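Local coordinates for hypothetical protein YfiH (Bacillus licheniformis, PDB 6DZD) that probably acts as a zinc-binding purine nucleoside phosphorylase of the YfiH/LACC1 family, cleaving adenosine and inosine with phosphate and also deaminating adenosine, at residues V135-P140 and Q231-A236. Sequence-based numbering, arbitrary orientation.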
loop_
_atom_site.group_PDB
_atom_site.type_symbol
_atom_site.label_atom_id
_atom_site.label_comp_id
_atom_site.label_asym_id
_atom_site.label_seq_id
_atom_site.Cartn_x
_atom_site.Cartn_y
_atom_site.Cartn_z
ATOM N N VAL A 135 3.106 0.951 1.458
ATOM C CA VAL A 135 3.944 1.694 2.392
ATOM C C VAL A 135 3.096 2.729 3.124
ATOM O O VAL A 135 2.222 3.372 2.534
ATOM C CB VAL A 135 5.138 2.354 1.683
ATOM C CG1 VAL A 135 6.132 2.843 2.715
ATOM C CG2 VAL A 135 5.806 1.347 0.740
ATOM N N TYR A 136 3.337 2.872 4.421
ATOM C CA TYR A 136 2.667 3.875 5.231
ATOM C C TYR A 136 3.687 4.894 5.720
ATOM O O TYR A 136 4.855 4.578 5.939
ATOM C CB TYR A 136 1.948 3.244 6.425
ATOM C CG TYR A 136 0.913 2.196 6.088
ATOM C CD1 TYR A 136 1.291 0.929 5.668
ATOM C CD2 TYR A 136 -0.446 2.459 6.216
ATOM C CE1 TYR A 136 0.343 -0.057 5.371
ATOM C CE2 TYR A 136 -1.400 1.484 5.924
ATOM C CZ TYR A 136 -0.992 0.222 5.501
ATOM O OH TYR A 136 -1.896 -0.768 5.208
ATOM N N PHE A 137 3.241 6.128 5.884
ATOM C CA PHE A 137 4.130 7.207 6.281
ATOM C C PHE A 137 3.421 8.041 7.324
ATOM O O PHE A 137 2.284 8.465 7.108
ATOM C CB PHE A 137 4.506 8.101 5.097
ATOM C CG PHE A 137 5.180 7.387 3.969
ATOM C CD1 PHE A 137 4.430 6.684 3.028
ATOM C CD2 PHE A 137 6.557 7.455 3.821
ATOM C CE1 PHE A 137 5.053 6.045 1.972
ATOM C CE2 PHE A 137 7.193 6.838 2.782
ATOM C CZ PHE A 137 6.450 6.130 1.851
ATOM N N TYR A 138 4.106 8.334 8.419
ATOM C CA TYR A 138 3.512 9.153 9.460
ATOM C C TYR A 138 4.576 10.041 10.077
ATOM O O TYR A 138 5.610 9.544 10.533
ATOM C CB TYR A 138 2.854 8.274 10.519
ATOM C CG TYR A 138 2.296 9.053 11.670
ATOM C CD1 TYR A 138 1.710 10.309 11.482
ATOM C CD2 TYR A 138 2.347 8.537 12.953
ATOM C CE1 TYR A 138 1.198 11.015 12.552
ATOM C CE2 TYR A 138 1.838 9.241 14.025
ATOM C CZ TYR A 138 1.267 10.465 13.820
ATOM O OH TYR A 138 0.763 11.128 14.893
ATOM N N ASP A 139 4.329 11.351 10.063
ATOM C CA ASP A 139 5.159 12.322 10.771
ATOM C C ASP A 139 4.367 12.897 11.939
ATOM O O ASP A 139 3.499 13.758 11.737
ATOM C CB ASP A 139 5.616 13.436 9.827
ATOM C CG ASP A 139 6.577 14.420 10.487
ATOM O OD1 ASP A 139 6.641 14.486 11.730
ATOM O OD2 ASP A 139 7.266 15.148 9.746
ATOM N N PRO A 140 4.639 12.492 13.174
ATOM C CA PRO A 140 3.852 13.018 14.295
ATOM C C PRO A 140 4.156 14.457 14.613
ATOM O O PRO A 140 3.341 15.102 15.275
ATOM C CB PRO A 140 4.223 12.094 15.455
ATOM C CG PRO A 140 5.525 11.477 15.077
ATOM C CD PRO A 140 5.701 11.567 13.598
ATOM N N GLN A 231 15.026 -0.384 2.008
ATOM C CA GLN A 231 16.306 0.239 1.706
ATOM C C GLN A 231 16.107 1.652 1.190
ATOM O O GLN A 231 16.872 2.558 1.533
ATOM C CB GLN A 231 17.081 -0.607 0.697
ATOM C CG GLN A 231 17.729 -1.844 1.291
ATOM C CD GLN A 231 18.710 -2.517 0.348
ATOM O OE1 GLN A 231 19.462 -1.855 -0.367
ATOM N NE2 GLN A 231 18.729 -3.846 0.367
ATOM N N LEU A 232 15.051 1.873 0.404
ATOM C CA LEU A 232 14.830 3.192 -0.161
ATOM C C LEU A 232 14.399 4.205 0.891
ATOM O O LEU A 232 14.759 5.385 0.786
ATOM C CB LEU A 232 13.788 3.103 -1.261
ATOM C CG LEU A 232 14.342 2.486 -2.539
ATOM C CD1 LEU A 232 13.183 1.959 -3.382
ATOM C CD2 LEU A 232 15.195 3.503 -3.296
ATOM N N LEU A 233 13.669 3.761 1.926
ATOM C CA LEU A 233 13.317 4.641 3.040
ATOM C C LEU A 233 14.552 5.040 3.841
ATOM O O LEU A 233 14.742 6.223 4.151
ATOM C CB LEU A 233 12.293 3.959 3.946
ATOM C CG LEU A 233 10.943 3.609 3.312
ATOM C CD1 LEU A 233 10.058 2.767 4.245
ATOM C CD2 LEU A 233 10.219 4.865 2.885
ATOM N N VAL A 234 15.414 4.069 4.166
ATOM C CA VAL A 234 16.626 4.370 4.922
ATOM C C VAL A 234 17.518 5.307 4.119
ATOM O O VAL A 234 18.105 6.260 4.655
ATOM C CB VAL A 234 17.370 3.074 5.289
ATOM C CG1 VAL A 234 18.668 3.394 6.029
ATOM C CG2 VAL A 234 16.482 2.142 6.110
ATOM N N HIS A 235 17.639 5.037 2.818
ATOM C CA HIS A 235 18.344 5.937 1.922
ATOM C C HIS A 235 17.719 7.320 1.967
ATOM O O HIS A 235 18.429 8.330 2.006
ATOM C CB HIS A 235 18.301 5.358 0.511
ATOM C CG HIS A 235 18.976 6.196 -0.527
ATOM N ND1 HIS A 235 20.346 6.228 -0.684
ATOM C CD2 HIS A 235 18.464 6.995 -1.492
ATOM C CE1 HIS A 235 20.650 7.031 -1.686
ATOM N NE2 HIS A 235 19.527 7.502 -2.198
ATOM N N ALA A 236 16.391 7.387 2.023
ATOM C CA ALA A 236 15.735 8.682 1.996
ATOM C C ALA A 236 15.925 9.466 3.286
ATOM O O ALA A 236 15.644 10.667 3.307
ATOM C CB ALA A 236 14.256 8.507 1.702
#
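Leu233 carries the helix side of this contact by itself, dividing its two methyl groups between Phe137 and Val135. CD2 of Leu233 lies 3.6 Å from CE2 of Phe137 and 4.1 Å from CZ of the same ring, so this methyl approaches the CE2-CZ side of the phenyl group obliquely. The other branch reaches Val135 more loosely, with Leu233 CD1 4.2 Å from Val135 CG1. All three side chains are buried, and the small interface is purely apolar. The side chains of Val135 and Leu233 both leave their backbones toward the opposing segment, whereas Phe137 starts off to one side; with its CG beside the backbone N (chi1 -59°), the far end of the ring swings toward the helix. The backbones stay well apart, the CA atoms of Val135 and Leu233 being 9.8 Å from each other, and the side chains bridge that interval. Backbone hydrogen bonds to Ala148 and Gly146 of the adjoining strand 144-150 fix Val135 and Phe137 in the sheet. This is helix-on-sheet core packing, away from the zinc and potassium sites: Leu233 joins helix 225-236 to the interior strand 133-139 of a mixed sheet and also touches Ala180 of strand 179-182, and Met163 and Trp167 of helix 159-169 pack against Phe137.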